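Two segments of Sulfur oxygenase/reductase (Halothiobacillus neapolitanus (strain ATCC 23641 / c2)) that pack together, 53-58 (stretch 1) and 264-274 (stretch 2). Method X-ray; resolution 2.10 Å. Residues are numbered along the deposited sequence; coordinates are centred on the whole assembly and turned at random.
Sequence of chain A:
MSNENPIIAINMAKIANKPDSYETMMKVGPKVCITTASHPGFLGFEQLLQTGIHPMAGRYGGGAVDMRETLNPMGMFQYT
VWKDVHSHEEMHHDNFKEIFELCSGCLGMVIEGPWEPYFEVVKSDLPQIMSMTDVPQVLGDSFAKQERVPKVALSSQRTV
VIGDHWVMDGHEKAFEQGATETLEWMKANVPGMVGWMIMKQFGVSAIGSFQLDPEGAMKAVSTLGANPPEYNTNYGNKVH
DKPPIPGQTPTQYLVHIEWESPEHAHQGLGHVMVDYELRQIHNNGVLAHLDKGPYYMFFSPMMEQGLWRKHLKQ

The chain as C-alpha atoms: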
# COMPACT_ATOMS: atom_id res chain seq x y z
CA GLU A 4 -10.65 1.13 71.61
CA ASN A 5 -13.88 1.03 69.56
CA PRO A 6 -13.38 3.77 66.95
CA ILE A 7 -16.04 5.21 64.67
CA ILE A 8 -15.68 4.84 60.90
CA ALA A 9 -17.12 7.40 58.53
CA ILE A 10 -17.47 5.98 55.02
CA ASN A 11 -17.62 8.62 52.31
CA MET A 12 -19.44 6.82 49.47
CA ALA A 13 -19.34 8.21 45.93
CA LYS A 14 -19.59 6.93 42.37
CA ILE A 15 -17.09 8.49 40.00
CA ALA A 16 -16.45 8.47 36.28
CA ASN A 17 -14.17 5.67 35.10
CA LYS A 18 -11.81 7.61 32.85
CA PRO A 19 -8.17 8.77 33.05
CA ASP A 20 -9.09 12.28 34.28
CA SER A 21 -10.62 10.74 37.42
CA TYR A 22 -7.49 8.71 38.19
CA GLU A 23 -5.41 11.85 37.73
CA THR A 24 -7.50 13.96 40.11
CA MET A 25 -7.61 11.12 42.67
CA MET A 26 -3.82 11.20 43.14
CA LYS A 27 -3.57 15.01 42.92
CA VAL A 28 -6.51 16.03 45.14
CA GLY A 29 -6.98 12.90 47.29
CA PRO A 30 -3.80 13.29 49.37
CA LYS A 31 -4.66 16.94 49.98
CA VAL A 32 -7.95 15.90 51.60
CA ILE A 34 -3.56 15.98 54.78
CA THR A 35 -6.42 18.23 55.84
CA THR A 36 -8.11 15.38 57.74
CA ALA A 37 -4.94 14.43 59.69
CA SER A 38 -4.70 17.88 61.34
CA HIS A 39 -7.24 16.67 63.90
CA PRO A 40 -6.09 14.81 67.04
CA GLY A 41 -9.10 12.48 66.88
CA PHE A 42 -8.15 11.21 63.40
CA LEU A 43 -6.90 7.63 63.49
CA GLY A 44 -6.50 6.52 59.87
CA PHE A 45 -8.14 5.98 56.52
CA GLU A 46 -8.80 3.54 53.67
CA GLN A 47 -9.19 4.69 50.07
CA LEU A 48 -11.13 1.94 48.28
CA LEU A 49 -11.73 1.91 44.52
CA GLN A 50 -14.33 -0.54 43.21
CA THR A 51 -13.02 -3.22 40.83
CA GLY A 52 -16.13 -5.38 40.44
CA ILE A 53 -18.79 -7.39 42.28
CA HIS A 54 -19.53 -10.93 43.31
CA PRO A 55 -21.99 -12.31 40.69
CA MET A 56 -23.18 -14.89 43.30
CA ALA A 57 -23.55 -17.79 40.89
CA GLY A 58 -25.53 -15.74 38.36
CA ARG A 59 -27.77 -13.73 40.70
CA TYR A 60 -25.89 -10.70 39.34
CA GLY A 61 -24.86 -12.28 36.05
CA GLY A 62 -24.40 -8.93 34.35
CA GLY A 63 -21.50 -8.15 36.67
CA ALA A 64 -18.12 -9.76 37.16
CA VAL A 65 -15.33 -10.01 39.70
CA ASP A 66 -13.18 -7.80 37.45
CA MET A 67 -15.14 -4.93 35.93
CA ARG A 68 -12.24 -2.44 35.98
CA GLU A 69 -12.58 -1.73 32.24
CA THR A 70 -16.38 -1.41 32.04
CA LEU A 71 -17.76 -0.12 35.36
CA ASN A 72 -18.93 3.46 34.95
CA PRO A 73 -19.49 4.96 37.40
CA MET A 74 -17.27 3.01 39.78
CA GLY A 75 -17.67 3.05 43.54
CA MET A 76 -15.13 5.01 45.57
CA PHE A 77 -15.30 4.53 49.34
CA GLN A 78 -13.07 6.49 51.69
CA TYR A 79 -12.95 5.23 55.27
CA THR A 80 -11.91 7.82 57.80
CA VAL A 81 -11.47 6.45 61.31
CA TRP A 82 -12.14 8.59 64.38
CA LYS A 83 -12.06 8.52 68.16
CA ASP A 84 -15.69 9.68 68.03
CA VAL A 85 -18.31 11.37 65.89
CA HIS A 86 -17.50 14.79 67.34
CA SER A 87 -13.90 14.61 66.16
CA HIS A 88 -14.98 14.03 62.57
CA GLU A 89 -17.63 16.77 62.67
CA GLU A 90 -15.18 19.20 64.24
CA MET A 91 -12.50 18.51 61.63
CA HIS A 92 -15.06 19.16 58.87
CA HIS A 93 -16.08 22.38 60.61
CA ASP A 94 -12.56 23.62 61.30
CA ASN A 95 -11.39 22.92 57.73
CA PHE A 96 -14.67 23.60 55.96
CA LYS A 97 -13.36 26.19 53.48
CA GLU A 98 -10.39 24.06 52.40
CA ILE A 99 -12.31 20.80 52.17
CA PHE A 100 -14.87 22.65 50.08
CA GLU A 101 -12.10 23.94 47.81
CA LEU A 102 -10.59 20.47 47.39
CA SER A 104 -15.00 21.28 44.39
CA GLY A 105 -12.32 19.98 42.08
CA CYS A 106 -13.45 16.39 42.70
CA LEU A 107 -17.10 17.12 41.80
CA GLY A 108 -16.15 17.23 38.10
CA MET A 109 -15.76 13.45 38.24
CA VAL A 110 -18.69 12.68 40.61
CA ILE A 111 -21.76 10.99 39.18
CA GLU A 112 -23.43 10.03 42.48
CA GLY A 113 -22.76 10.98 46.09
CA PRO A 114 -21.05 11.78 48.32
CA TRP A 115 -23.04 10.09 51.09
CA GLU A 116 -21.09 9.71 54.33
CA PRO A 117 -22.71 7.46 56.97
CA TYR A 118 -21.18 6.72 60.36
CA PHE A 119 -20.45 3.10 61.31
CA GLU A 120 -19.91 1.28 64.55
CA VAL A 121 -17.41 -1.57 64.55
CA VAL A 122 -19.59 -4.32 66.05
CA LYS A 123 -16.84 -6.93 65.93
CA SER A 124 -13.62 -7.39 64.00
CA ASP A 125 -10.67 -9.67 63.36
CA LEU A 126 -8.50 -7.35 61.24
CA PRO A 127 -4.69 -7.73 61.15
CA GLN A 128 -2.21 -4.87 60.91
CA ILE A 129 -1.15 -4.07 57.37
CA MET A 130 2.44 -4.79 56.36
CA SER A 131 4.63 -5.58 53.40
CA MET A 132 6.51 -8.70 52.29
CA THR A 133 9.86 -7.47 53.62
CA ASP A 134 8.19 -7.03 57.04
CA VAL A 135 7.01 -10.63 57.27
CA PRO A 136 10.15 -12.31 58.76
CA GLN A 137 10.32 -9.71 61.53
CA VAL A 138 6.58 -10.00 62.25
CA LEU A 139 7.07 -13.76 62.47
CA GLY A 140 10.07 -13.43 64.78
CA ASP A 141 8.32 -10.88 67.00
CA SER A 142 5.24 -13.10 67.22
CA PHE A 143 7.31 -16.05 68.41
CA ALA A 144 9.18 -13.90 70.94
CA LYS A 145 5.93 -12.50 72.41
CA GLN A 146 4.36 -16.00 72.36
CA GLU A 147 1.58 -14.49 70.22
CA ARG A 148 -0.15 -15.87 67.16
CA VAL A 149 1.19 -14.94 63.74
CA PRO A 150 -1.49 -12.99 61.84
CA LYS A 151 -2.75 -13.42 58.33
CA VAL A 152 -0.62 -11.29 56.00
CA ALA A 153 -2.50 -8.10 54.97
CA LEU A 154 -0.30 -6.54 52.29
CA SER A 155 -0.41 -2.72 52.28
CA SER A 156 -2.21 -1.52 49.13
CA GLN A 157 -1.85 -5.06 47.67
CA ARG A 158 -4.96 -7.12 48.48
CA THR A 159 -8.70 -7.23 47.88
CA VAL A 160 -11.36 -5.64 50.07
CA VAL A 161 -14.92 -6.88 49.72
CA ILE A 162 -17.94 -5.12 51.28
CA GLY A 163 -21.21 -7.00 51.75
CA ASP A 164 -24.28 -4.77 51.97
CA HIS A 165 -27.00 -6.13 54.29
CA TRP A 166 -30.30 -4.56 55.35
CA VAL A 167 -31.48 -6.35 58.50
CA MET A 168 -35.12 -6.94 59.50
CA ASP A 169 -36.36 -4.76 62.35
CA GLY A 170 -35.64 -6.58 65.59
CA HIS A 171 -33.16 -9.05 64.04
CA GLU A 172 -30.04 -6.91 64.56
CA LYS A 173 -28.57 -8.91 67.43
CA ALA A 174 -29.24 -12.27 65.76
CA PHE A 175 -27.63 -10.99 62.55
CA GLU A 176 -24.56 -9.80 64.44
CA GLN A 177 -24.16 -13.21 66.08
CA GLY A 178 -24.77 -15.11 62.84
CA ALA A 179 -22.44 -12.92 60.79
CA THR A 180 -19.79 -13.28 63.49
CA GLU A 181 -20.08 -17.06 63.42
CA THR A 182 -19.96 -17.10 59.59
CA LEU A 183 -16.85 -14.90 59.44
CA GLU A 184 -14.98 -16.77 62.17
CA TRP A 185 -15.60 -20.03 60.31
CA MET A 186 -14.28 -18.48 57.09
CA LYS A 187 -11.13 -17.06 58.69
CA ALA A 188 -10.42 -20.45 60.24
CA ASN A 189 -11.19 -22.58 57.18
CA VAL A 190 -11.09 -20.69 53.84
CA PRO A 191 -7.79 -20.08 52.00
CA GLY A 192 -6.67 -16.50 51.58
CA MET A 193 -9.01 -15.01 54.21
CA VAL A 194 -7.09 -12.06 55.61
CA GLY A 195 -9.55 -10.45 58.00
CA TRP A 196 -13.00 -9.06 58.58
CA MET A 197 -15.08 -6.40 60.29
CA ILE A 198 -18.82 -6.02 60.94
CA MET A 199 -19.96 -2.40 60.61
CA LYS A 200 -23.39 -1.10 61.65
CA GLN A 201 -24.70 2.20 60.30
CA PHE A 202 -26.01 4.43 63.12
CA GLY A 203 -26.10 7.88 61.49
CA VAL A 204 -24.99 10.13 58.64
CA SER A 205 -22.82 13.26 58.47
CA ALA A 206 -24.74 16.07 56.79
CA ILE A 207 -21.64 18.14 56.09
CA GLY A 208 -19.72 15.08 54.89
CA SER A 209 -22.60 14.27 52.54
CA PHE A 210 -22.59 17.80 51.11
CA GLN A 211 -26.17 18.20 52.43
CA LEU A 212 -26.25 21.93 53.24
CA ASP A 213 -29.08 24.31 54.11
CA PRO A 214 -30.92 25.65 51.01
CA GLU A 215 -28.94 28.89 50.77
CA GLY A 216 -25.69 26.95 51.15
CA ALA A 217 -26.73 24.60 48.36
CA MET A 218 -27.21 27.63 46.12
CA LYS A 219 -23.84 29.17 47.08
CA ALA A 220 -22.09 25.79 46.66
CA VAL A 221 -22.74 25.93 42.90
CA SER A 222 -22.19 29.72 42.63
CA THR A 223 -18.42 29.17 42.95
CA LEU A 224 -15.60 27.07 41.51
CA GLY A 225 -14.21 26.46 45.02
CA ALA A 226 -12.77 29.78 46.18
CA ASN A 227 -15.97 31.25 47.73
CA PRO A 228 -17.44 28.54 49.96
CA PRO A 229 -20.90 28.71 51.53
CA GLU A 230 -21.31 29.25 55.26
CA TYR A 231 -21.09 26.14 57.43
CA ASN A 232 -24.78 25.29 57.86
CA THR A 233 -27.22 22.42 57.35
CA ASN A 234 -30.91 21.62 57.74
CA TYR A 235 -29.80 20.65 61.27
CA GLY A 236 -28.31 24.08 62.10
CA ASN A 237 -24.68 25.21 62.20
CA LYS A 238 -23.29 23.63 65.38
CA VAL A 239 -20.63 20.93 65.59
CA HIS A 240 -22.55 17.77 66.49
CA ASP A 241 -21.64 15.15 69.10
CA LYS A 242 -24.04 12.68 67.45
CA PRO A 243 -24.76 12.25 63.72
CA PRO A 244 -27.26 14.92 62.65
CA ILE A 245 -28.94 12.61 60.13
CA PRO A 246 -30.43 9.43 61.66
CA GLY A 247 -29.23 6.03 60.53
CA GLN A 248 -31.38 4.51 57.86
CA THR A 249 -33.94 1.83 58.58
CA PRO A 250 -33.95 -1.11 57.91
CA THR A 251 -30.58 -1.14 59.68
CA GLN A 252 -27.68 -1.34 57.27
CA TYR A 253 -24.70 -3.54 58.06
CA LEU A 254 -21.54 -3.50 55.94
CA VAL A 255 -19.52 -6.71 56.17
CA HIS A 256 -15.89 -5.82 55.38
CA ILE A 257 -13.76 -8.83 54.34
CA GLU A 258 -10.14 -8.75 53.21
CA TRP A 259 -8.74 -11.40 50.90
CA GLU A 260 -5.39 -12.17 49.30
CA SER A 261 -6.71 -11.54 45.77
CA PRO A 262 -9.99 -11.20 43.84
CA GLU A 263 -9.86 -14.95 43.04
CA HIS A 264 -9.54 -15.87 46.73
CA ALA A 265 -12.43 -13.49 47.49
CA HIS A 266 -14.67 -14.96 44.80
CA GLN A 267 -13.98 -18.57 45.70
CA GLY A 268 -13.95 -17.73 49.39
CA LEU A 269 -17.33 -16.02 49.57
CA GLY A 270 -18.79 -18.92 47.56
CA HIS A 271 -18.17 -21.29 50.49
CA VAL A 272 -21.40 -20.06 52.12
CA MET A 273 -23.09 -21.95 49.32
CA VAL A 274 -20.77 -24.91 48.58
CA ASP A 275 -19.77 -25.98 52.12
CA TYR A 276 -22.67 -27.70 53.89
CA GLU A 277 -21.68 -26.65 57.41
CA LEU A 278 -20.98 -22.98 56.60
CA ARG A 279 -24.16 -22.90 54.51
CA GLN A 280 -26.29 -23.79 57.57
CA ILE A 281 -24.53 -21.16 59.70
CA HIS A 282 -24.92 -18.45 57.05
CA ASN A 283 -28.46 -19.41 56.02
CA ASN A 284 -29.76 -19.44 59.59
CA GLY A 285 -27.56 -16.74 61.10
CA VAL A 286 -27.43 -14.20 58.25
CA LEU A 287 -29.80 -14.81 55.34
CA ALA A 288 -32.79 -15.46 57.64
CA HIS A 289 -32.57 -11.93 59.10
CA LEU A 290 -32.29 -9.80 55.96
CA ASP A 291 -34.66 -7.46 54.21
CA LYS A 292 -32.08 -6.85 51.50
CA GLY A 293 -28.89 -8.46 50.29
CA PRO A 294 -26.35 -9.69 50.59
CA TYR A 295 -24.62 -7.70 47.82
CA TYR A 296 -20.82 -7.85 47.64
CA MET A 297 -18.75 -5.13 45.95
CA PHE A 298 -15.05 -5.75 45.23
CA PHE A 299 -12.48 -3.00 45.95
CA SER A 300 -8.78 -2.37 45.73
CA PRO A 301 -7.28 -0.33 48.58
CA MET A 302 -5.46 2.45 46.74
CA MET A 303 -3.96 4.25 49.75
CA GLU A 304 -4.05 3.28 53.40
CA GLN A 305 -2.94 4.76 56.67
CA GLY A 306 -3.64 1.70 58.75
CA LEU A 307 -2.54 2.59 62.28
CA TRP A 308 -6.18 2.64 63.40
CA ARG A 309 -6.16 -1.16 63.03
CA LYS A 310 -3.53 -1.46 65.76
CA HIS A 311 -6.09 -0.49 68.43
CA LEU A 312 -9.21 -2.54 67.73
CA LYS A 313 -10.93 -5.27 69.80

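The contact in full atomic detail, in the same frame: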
# COMPACT_ATOMS: atom_id res chain seq x y z
N ILE A 53 -17.80 -6.88 41.32
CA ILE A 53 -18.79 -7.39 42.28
C ILE A 53 -18.65 -8.90 42.34
O ILE A 53 -17.95 -9.53 41.54
CB ILE A 53 -20.24 -7.04 41.90
CG1 ILE A 53 -20.65 -7.82 40.64
CG2 ILE A 53 -20.46 -5.53 41.77
CD1 ILE A 53 -22.16 -7.83 40.36
N HIS A 54 -19.35 -9.49 43.31
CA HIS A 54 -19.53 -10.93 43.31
C HIS A 54 -20.82 -11.27 42.56
O HIS A 54 -21.90 -10.86 43.00
CB HIS A 54 -19.59 -11.50 44.72
CG HIS A 54 -19.30 -12.97 44.76
ND1 HIS A 54 -20.10 -13.91 44.13
CD2 HIS A 54 -18.28 -13.67 45.32
CE1 HIS A 54 -19.59 -15.11 44.31
NE2 HIS A 54 -18.48 -15.00 45.02
N PRO A 55 -20.76 -11.98 41.44
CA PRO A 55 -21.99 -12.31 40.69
C PRO A 55 -22.90 -13.31 41.41
O PRO A 55 -24.04 -13.50 40.97
CB PRO A 55 -21.46 -12.90 39.38
CG PRO A 55 -20.00 -12.57 39.35
CD PRO A 55 -19.56 -12.49 40.77
N MET A 56 -22.41 -13.97 42.47
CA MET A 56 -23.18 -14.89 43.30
C MET A 56 -23.89 -15.95 42.46
O MET A 56 -25.11 -16.13 42.54
CB MET A 56 -24.16 -14.12 44.21
CG MET A 56 -23.48 -13.61 45.47
SD MET A 56 -24.53 -12.60 46.54
CE MET A 56 -25.85 -13.76 46.93
N ALA A 57 -23.09 -16.65 41.65
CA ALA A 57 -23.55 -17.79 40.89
C ALA A 57 -24.69 -17.41 39.94
O ALA A 57 -25.63 -18.17 39.72
CB ALA A 57 -23.96 -18.95 41.82
N GLY A 58 -24.60 -16.20 39.38
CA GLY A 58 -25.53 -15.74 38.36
C GLY A 58 -26.64 -14.84 38.85
O GLY A 58 -27.41 -14.34 38.02
N HIS A 264 -9.28 -15.32 45.40
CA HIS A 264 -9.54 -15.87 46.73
C HIS A 264 -10.85 -15.35 47.30
O HIS A 264 -11.56 -16.09 47.99
CB HIS A 264 -8.38 -15.54 47.67
CG HIS A 264 -7.11 -16.23 47.30
ND1 HIS A 264 -6.15 -15.64 46.52
CD2 HIS A 264 -6.67 -17.48 47.57
CE1 HIS A 264 -5.15 -16.49 46.34
NE2 HIS A 264 -5.45 -17.61 46.96
N ALA A 265 -11.17 -14.08 47.03
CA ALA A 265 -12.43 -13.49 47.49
C ALA A 265 -13.63 -14.17 46.84
O ALA A 265 -14.64 -14.46 47.51
CB ALA A 265 -12.44 -11.98 47.19
N HIS A 266 -13.56 -14.37 45.52
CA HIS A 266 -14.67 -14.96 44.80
C HIS A 266 -14.92 -16.39 45.26
O HIS A 266 -16.05 -16.76 45.64
CB HIS A 266 -14.39 -14.92 43.29
CG HIS A 266 -15.50 -15.50 42.46
ND1 HIS A 266 -15.32 -16.59 41.64
CD2 HIS A 266 -16.80 -15.15 42.36
CE1 HIS A 266 -16.47 -16.88 41.05
NE2 HIS A 266 -17.38 -16.02 41.46
N GLN A 267 -13.87 -17.20 45.24
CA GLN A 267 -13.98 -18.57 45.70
C GLN A 267 -14.31 -18.62 47.19
O GLN A 267 -15.07 -19.48 47.65
CB GLN A 267 -12.67 -19.31 45.38
CG GLN A 267 -12.69 -20.81 45.63
CD GLN A 267 -11.70 -21.58 44.74
OE1 GLN A 267 -11.84 -22.79 44.57
NE2 GLN A 267 -10.71 -20.88 44.19
N GLY A 268 -13.75 -17.69 47.96
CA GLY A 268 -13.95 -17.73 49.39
C GLY A 268 -15.38 -17.44 49.79
O GLY A 268 -16.00 -18.22 50.52
N LEU A 269 -15.94 -16.35 49.26
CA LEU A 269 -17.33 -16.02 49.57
C LEU A 269 -18.28 -17.13 49.14
O LEU A 269 -19.28 -17.39 49.81
CB LEU A 269 -17.72 -14.69 48.89
CG LEU A 269 -17.18 -13.39 49.49
CD1 LEU A 269 -17.39 -12.21 48.55
CD2 LEU A 269 -17.88 -13.09 50.79
N GLY A 270 -17.94 -17.85 48.05
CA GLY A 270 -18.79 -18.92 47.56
C GLY A 270 -18.94 -20.09 48.53
O GLY A 270 -19.87 -20.89 48.37
N HIS A 271 -18.06 -20.20 49.53
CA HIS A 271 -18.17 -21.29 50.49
C HIS A 271 -19.47 -21.24 51.28
O HIS A 271 -19.92 -22.28 51.76
CB HIS A 271 -16.99 -21.27 51.48
CG HIS A 271 -15.75 -21.96 51.00
ND1 HIS A 271 -15.05 -21.56 49.88
CD2 HIS A 271 -15.06 -23.02 51.50
CE1 HIS A 271 -14.00 -22.35 49.70
NE2 HIS A 271 -13.99 -23.25 50.67
N VAL A 272 -20.11 -20.07 51.42
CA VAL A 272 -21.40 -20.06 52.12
C VAL A 272 -22.46 -20.79 51.33
O VAL A 272 -23.53 -21.06 51.86
CB VAL A 272 -21.94 -18.65 52.47
CG1 VAL A 272 -20.93 -17.88 53.31
CG2 VAL A 272 -22.34 -17.85 51.20
N MET A 273 -22.16 -21.15 50.09
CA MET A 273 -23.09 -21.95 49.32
C MET A 273 -22.60 -23.35 49.04
O MET A 273 -23.44 -24.24 48.90
CB MET A 273 -23.44 -21.25 48.00
CG MET A 273 -24.26 -19.98 48.21
SD MET A 273 -24.78 -19.21 46.67
CE MET A 273 -23.22 -18.71 45.95
N VAL A 274 -21.29 -23.60 48.99
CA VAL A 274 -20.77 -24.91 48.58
C VAL A 274 -20.12 -25.69 49.72
O VAL A 274 -19.60 -26.79 49.47
CB VAL A 274 -19.81 -24.81 47.38
CG1 VAL A 274 -20.55 -24.28 46.14
CG2 VAL A 274 -18.62 -23.91 47.70
O HOH W 1 -20.20 -16.71 40.70

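Stretch 2 meets the irregular loop of stretch 1 through a small interface of 282 Å², centred on the side chain of His 54, which points toward the helix. The first residue of stretch 2 within reach is Ala 265, whose carbonyl O lies near the plane of the His 54 ring at its edge, 4.3 Å from His 54 CD2.

His 266 makes the one direct hydrogen bond between the stretches. Its carbonyl O accepts a hydrogen bond from His 54 NE2 (3.1 Å, 156°), while also accepting one from the backbone N of Gly 270 (3.3 Å between N and O). The second ring nitrogen of His 54, ND1, accepts a hydrogen bond from the backbone N of Met 56 (2.8 Å between these atoms), so both ring nitrogens are engaged and the imidazole ties its own loop to the helix. The His 266 ring lies obliquely to that of His 54, with planes at 35° and centroids 4.5 Å apart. Its NE2 reaches a water at 3.0 Å, and the same water accepts from Ala 57 N, also at 3.0 Å, bridging the stretches a second time.

One turn on, Leu 269 points toward the loop and packs CD1 3.7 Å from His 54 CD2. Finally, Met 273 extends its side chain back to stretch 1, where its CE makes an apolar contact with Ala 57 CB at 4.2 Å.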